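Local atomic coordinates of yersinopine synthase (Yersinia pestis, PDB entry 6C4M), a protein that catalyses the NADPH-dependent reductive condensation of pyruvate with an amino-acid-derived intermediate, the last step in the biosynthesis of the metallophore yersinopine. Residues 133-138 and 146-151; 312-317 and 418-423. All coordinates share one frame; numbering follows the deposited sequence.

Contact 1: 133-138 and 146-151; sequences KSVILL and LMVQNL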
loop_
_atom_site.group_PDB
_atom_site.type_symbol
_atom_site.label_atom_id
_atom_site.label_comp_id
_atom_site.label_asym_id
_atom_site.label_seq_id
_atom_site.Cartn_x
_atom_site.Cartn_y
_atom_site.Cartn_z
ATOM N N LYS A 133 -42.423 25.200 -4.645
ATOM C CA LYS A 133 -41.621 26.035 -3.750
ATOM C C LYS A 133 -40.129 25.702 -3.717
ATOM O O LYS A 133 -39.324 26.586 -3.388
ATOM C CB LYS A 133 -42.127 25.915 -2.310
ATOM C CG LYS A 133 -43.590 26.275 -2.073
ATOM C CD LYS A 133 -43.856 26.271 -0.557
ATOM C CE LYS A 133 -43.897 27.680 0.036
ATOM N NZ LYS A 133 -45.292 28.259 0.010
ATOM N N SER A 134 -39.734 24.451 -3.958
ATOM C CA SER A 134 -38.330 24.102 -3.802
ATOM C C SER A 134 -37.929 22.969 -4.739
ATOM O O SER A 134 -38.709 22.060 -5.056
ATOM C CB SER A 134 -38.036 23.718 -2.360
ATOM O OG SER A 134 -38.785 22.571 -2.022
ATOM N N VAL A 135 -36.673 23.032 -5.162
ATOM C CA VAL A 135 -36.046 21.989 -5.944
ATOM C C VAL A 135 -34.749 21.611 -5.245
ATOM O O VAL A 135 -33.870 22.460 -5.070
ATOM C CB VAL A 135 -35.767 22.456 -7.375
ATOM C CG1 VAL A 135 -34.945 21.428 -8.096
ATOM C CG2 VAL A 135 -37.096 22.719 -8.103
ATOM N N ILE A 136 -34.640 20.353 -4.835
ATOM C CA ILE A 136 -33.494 19.870 -4.071
ATOM C C ILE A 136 -32.668 18.953 -4.958
ATOM O O ILE A 136 -33.207 18.042 -5.590
ATOM C CB ILE A 136 -33.946 19.148 -2.791
ATOM C CG1 ILE A 136 -34.805 20.100 -1.923
ATOM C CG2 ILE A 136 -32.748 18.665 -1.987
ATOM C CD1 ILE A 136 -35.489 19.430 -0.762
ATOM N N LEU A 137 -31.346 19.172 -4.961
ATOM C CA LEU A 137 -30.392 18.387 -5.747
ATOM C C LEU A 137 -29.739 17.394 -4.772
ATOM O O LEU A 137 -28.892 17.755 -3.943
ATOM C CB LEU A 137 -29.414 19.329 -6.445
ATOM C CG LEU A 137 -30.083 20.444 -7.284
ATOM C CD1 LEU A 137 -29.051 21.219 -8.053
ATOM C CD2 LEU A 137 -31.174 19.959 -8.221
ATOM N N LEU A 138 -30.198 16.139 -4.839
ATOM C CA LEU A 138 -29.882 15.176 -3.798
ATOM C C LEU A 138 -28.389 14.867 -3.755
ATOM O O LEU A 138 -27.822 14.699 -2.668
ATOM C CB LEU A 138 -30.699 13.898 -4.001
ATOM C CG LEU A 138 -30.518 12.809 -2.914
ATOM C CD1 LEU A 138 -31.071 13.255 -1.577
ATOM C CD2 LEU A 138 -31.212 11.520 -3.324
ATOM N N LEU A 146 -26.214 26.568 -10.192
ATOM C CA LEU A 146 -26.285 27.660 -11.143
ATOM C C LEU A 146 -27.089 27.255 -12.373
ATOM O O LEU A 146 -27.883 28.042 -12.889
ATOM C CB LEU A 146 -24.877 28.072 -11.563
ATOM C CG LEU A 146 -24.084 28.886 -10.574
ATOM C CD1 LEU A 146 -22.593 28.899 -10.941
ATOM C CD2 LEU A 146 -24.629 30.297 -10.493
ATOM N N MET A 147 -26.862 26.036 -12.876
ATOM C CA MET A 147 -27.579 25.561 -14.051
ATOM C C MET A 147 -29.078 25.494 -13.781
ATOM O O MET A 147 -29.894 25.986 -14.571
ATOM C CB MET A 147 -27.049 24.188 -14.443
ATOM C CG MET A 147 -27.252 23.812 -15.903
ATOM S SD MET A 147 -27.514 22.027 -16.061
ATOM C CE MET A 147 -29.249 22.184 -15.470
ATOM N N VAL A 148 -29.456 24.857 -12.678
ATOM C CA VAL A 148 -30.870 24.757 -12.319
ATOM C C VAL A 148 -31.490 26.137 -12.115
ATOM O O VAL A 148 -32.638 26.374 -12.521
ATOM C CB VAL A 148 -31.023 23.867 -11.079
ATOM C CG1 VAL A 148 -32.446 23.894 -10.524
ATOM C CG2 VAL A 148 -30.582 22.475 -11.467
ATOM N N GLN A 149 -30.775 27.061 -11.463
ATOM C CA GLN A 149 -31.313 28.415 -11.308
ATOM C C GLN A 149 -31.677 29.003 -12.655
ATOM O O GLN A 149 -32.725 29.654 -12.825
ATOM C CB GLN A 149 -30.300 29.352 -10.661
ATOM C CG GLN A 149 -30.123 29.266 -9.185
ATOM C CD GLN A 149 -29.155 30.336 -8.738
ATOM O OE1 GLN A 149 -28.031 30.033 -8.396
ATOM N NE2 GLN A 149 -29.566 31.599 -8.819
ATOM N N ASN A 150 -30.751 28.866 -13.603
ATOM C CA ASN A 150 -30.939 29.471 -14.913
ATOM C C ASN A 150 -32.199 28.939 -15.578
ATOM O O ASN A 150 -33.005 29.706 -16.118
ATOM C CB ASN A 150 -29.710 29.195 -15.783
ATOM C CG ASN A 150 -29.778 29.897 -17.100
ATOM O OD1 ASN A 150 -30.402 29.409 -18.036
ATOM N ND2 ASN A 150 -29.163 31.065 -17.177
ATOM N N LEU A 151 -32.390 27.616 -15.556
ATOM C CA LEU A 151 -33.584 27.042 -16.175
ATOM C C LEU A 151 -34.849 27.517 -15.481
ATOM O O LEU A 151 -35.851 27.845 -16.129
ATOM C CB LEU A 151 -33.518 25.517 -16.137
ATOM C CG LEU A 151 -32.378 24.822 -16.911
ATOM C CD1 LEU A 151 -32.505 23.305 -16.756
ATOM C CD2 LEU A 151 -32.391 25.186 -18.375
#
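Val148 reaches from helix 144-154 toward strand 134-137 and lays its two methyl groups against two different side chains of that strand. CG2 meets the fork of Leu137, 3.9 Å from CD1 and 4.1 Å from CD2 of that leucine, so a single methyl touches both branches. The two side chains run past one another in opposite directions, each covering the flank of the other. CG1 of Val148, which lies anti to the backbone N (chi1 171°), turns to the other strand residue and stands 4.3 Å from CG1 of Val135, a looser approach. Val135 and Leu137 alternate with Ser134 and Ile136 along the strand and therefore face the helix together, with Val148 serving both. The contact between the two segments is apolar, small and buried, burying about 107 Å² in all, both sides summed. Leu137 also touches Tyr117, and Val148 touches Leu121, both from helix 117-121. On the strand's other face, Ser134 OG bonds to Glu226. Strand 134-137 runs parallel to strands 107-110 and 161-165 and opens a beta-alpha-beta unit in which helix 144-154 packs over the sheet and leads to strand 161-165, while helix 459-471 covers the helix on another side.

Contact 2: 312-317 and 418-423; sequences NRLGVE and GALDVV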
loop_
_atom_site.group_PDB
_atom_site.type_symbol
_atom_site.label_atom_id
_atom_site.label_comp_id
_atom_site.label_asym_id
_atom_site.label_seq_id
_atom_site.Cartn_x
_atom_site.Cartn_y
_atom_site.Cartn_z
ATOM N N ASN A 312 -11.716 29.268 -7.728
ATOM C CA ASN A 312 -11.226 30.608 -7.430
ATOM C C ASN A 312 -11.701 31.613 -8.470
ATOM O O ASN A 312 -12.097 32.733 -8.127
ATOM C CB ASN A 312 -9.707 30.608 -7.357
ATOM C CG ASN A 312 -9.178 29.926 -6.098
ATOM O OD1 ASN A 312 -9.939 29.410 -5.284
ATOM N ND2 ASN A 312 -7.880 29.896 -5.959
ATOM N N ARG A 313 -11.658 31.230 -9.748
ATOM C CA ARG A 313 -12.160 32.098 -10.808
ATOM C C ARG A 313 -13.633 32.388 -10.618
ATOM O O ARG A 313 -14.102 33.494 -10.906
ATOM C CB ARG A 313 -11.917 31.431 -12.166
ATOM C CG ARG A 313 -12.403 32.225 -13.353
ATOM C CD ARG A 313 -11.514 33.414 -13.626
ATOM N NE ARG A 313 -11.843 33.964 -14.931
ATOM C CZ ARG A 313 -12.751 34.911 -15.148
ATOM N NH1 ARG A 313 -13.411 35.461 -14.135
ATOM N NH2 ARG A 313 -12.981 35.321 -16.388
ATOM N N LEU A 314 -14.386 31.396 -10.164
ATOM C CA LEU A 314 -15.802 31.572 -9.899
ATOM C C LEU A 314 -16.080 32.281 -8.584
ATOM O O LEU A 314 -17.253 32.478 -8.260
ATOM C CB LEU A 314 -16.500 30.212 -9.910
ATOM C CG LEU A 314 -16.449 29.582 -11.309
ATOM C CD1 LEU A 314 -16.715 28.112 -11.228
ATOM C CD2 LEU A 314 -17.441 30.271 -12.251
ATOM N N GLY A 315 -15.047 32.663 -7.830
ATOM C CA GLY A 315 -15.224 33.376 -6.575
ATOM C C GLY A 315 -15.409 32.498 -5.369
ATOM O O GLY A 315 -15.979 32.944 -4.363
ATOM N N VAL A 316 -14.938 31.263 -5.427
ATOM C CA VAL A 316 -15.181 30.278 -4.392
ATOM C C VAL A 316 -13.838 29.720 -3.948
ATOM O O VAL A 316 -12.935 29.478 -4.767
ATOM C CB VAL A 316 -16.145 29.179 -4.895
ATOM C CG1 VAL A 316 -16.294 28.085 -3.877
ATOM C CG2 VAL A 316 -17.520 29.786 -5.184
ATOM N N GLU A 317 -13.686 29.594 -2.637
ATOM C CA GLU A 317 -12.471 29.053 -2.058
ATOM C C GLU A 317 -12.387 27.558 -2.321
ATOM O O GLU A 317 -13.399 26.848 -2.262
ATOM C CB GLU A 317 -12.449 29.327 -0.545
ATOM C CG GLU A 317 -12.106 30.755 -0.173
ATOM C CD GLU A 317 -10.591 30.998 -0.120
ATOM O OE1 GLU A 317 -9.825 30.124 -0.591
ATOM O OE2 GLU A 317 -10.163 32.057 0.403
ATOM N N GLY A 418 -12.690 26.707 -19.963
ATOM C CA GLY A 418 -12.225 27.319 -21.198
ATOM C C GLY A 418 -12.963 28.609 -21.518
ATOM O O GLY A 418 -12.359 29.590 -21.959
ATOM N N ALA A 419 -14.278 28.643 -21.272
ATOM C CA ALA A 419 -15.014 29.882 -21.500
ATOM C C ALA A 419 -14.532 30.996 -20.583
ATOM O O ALA A 419 -14.623 32.175 -20.939
ATOM C CB ALA A 419 -16.512 29.656 -21.304
ATOM N N LEU A 420 -14.039 30.651 -19.393
ATOM C CA LEU A 420 -13.569 31.645 -18.439
ATOM C C LEU A 420 -12.069 31.883 -18.505
ATOM O O LEU A 420 -11.540 32.615 -17.665
ATOM C CB LEU A 420 -13.966 31.228 -17.029
ATOM C CG LEU A 420 -15.477 31.128 -16.816
ATOM C CD1 LEU A 420 -15.827 30.583 -15.432
ATOM C CD2 LEU A 420 -16.080 32.467 -17.002
ATOM N N ASP A 421 -11.378 31.293 -19.478
ATOM C CA ASP A 421 -9.939 31.486 -19.653
ATOM C C ASP A 421 -9.144 30.839 -18.511
ATOM O O ASP A 421 -8.125 31.366 -18.057
ATOM C CB ASP A 421 -9.603 32.973 -19.790
ATOM C CG ASP A 421 -10.353 33.635 -20.952
ATOM O OD1 ASP A 421 -10.218 33.123 -22.089
ATOM O OD2 ASP A 421 -11.083 34.642 -20.725
ATOM N N VAL A 422 -9.614 29.683 -18.054
ATOM C CA VAL A 422 -8.978 28.921 -16.984
ATOM C C VAL A 422 -8.464 27.622 -17.591
ATOM O O VAL A 422 -9.236 26.888 -18.216
ATOM C CB VAL A 422 -9.968 28.619 -15.847
ATOM C CG1 VAL A 422 -9.353 27.668 -14.853
ATOM C CG2 VAL A 422 -10.415 29.905 -15.127
ATOM N N VAL A 423 -7.188 27.314 -17.378
ATOM C CA VAL A 423 -6.607 26.076 -17.895
ATOM C C VAL A 423 -6.648 25.024 -16.801
ATOM O O VAL A 423 -6.358 25.315 -15.632
ATOM C CB VAL A 423 -5.171 26.300 -18.413
ATOM C CG1 VAL A 423 -5.161 27.477 -19.390
ATOM C CG2 VAL A 423 -4.209 26.525 -17.278
#
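Arg313 reaches from the last turn of helix 294-313 across Val422 to the backbone carbonyl of Leu420. Its CB lies 3.7 Å from Val422 CG2, and CG comes closer to that same methyl, at 3.5 Å. CG is anti to the backbone N, which carries the chain toward segment 418-423, and a bend at chi2 (73°) then turns it across Leu420 toward its carbonyl. CD is still within 4.0 Å of Val422 CG2 as it passes on toward the carbonyl. NE donates to Leu420 O over 3.1 Å, with an N-H...O angle of 145°; it lies in the carbonyl plane, while the oxygen sits 19° out of the guanidinium plane. NH2 adds a weak bond to the same oxygen at 3.3 Å. One carbonyl oxygen thus accepts from two nitrogens of the guanidinium, a fork that should limit its swing, although its second prong is weak, while CD2 of Leu420 lies over one face, offset toward the rim. Beside this polar grip, Leu314 CD2 packs 3.6 Å from Leu420 CD1, the two leucines crossing at about a right angle.

Asp421 OD2 stands 4.8 Å from Arg313 NH2, too far for a salt bridge, although its charge may still favour the guanidinium electrostatically. Trp470 of helix 459-471 touches both Arg313 and Leu420, and its indole nitrogen bonds to Leu314 O. The arrangement joins two helix C-terminal ends, each closed by a Schellman motif: Gly315 takes positive phi after helix 294-313, and Asp421 does so after helix 401-419. An arginine at the end of one helix holds the carbonyl of Leu420, the residue at which the other leaves helical geometry.

How the contacts relate
Along the chain the two contacts follow in series, neither enclosing nor crossing the other. Contact 1 closes first, over a connection of seven residues, and is local: it fixes a helix to the strand before it within the parallel part of the large mixed sheet, where the side chain of Leu137 lies about 9 Å from the bound NADP. Contact 2 closes a far longer loop of 100 residues, about half helical, and draws together the ends of helices 294-313 and 401-419. The centres of contacts 1 and 2 are about 21 Å apart, and the two do not touch. Helix 459-471 provides the link, packing against helix 144-154 and against both segments of contact 2.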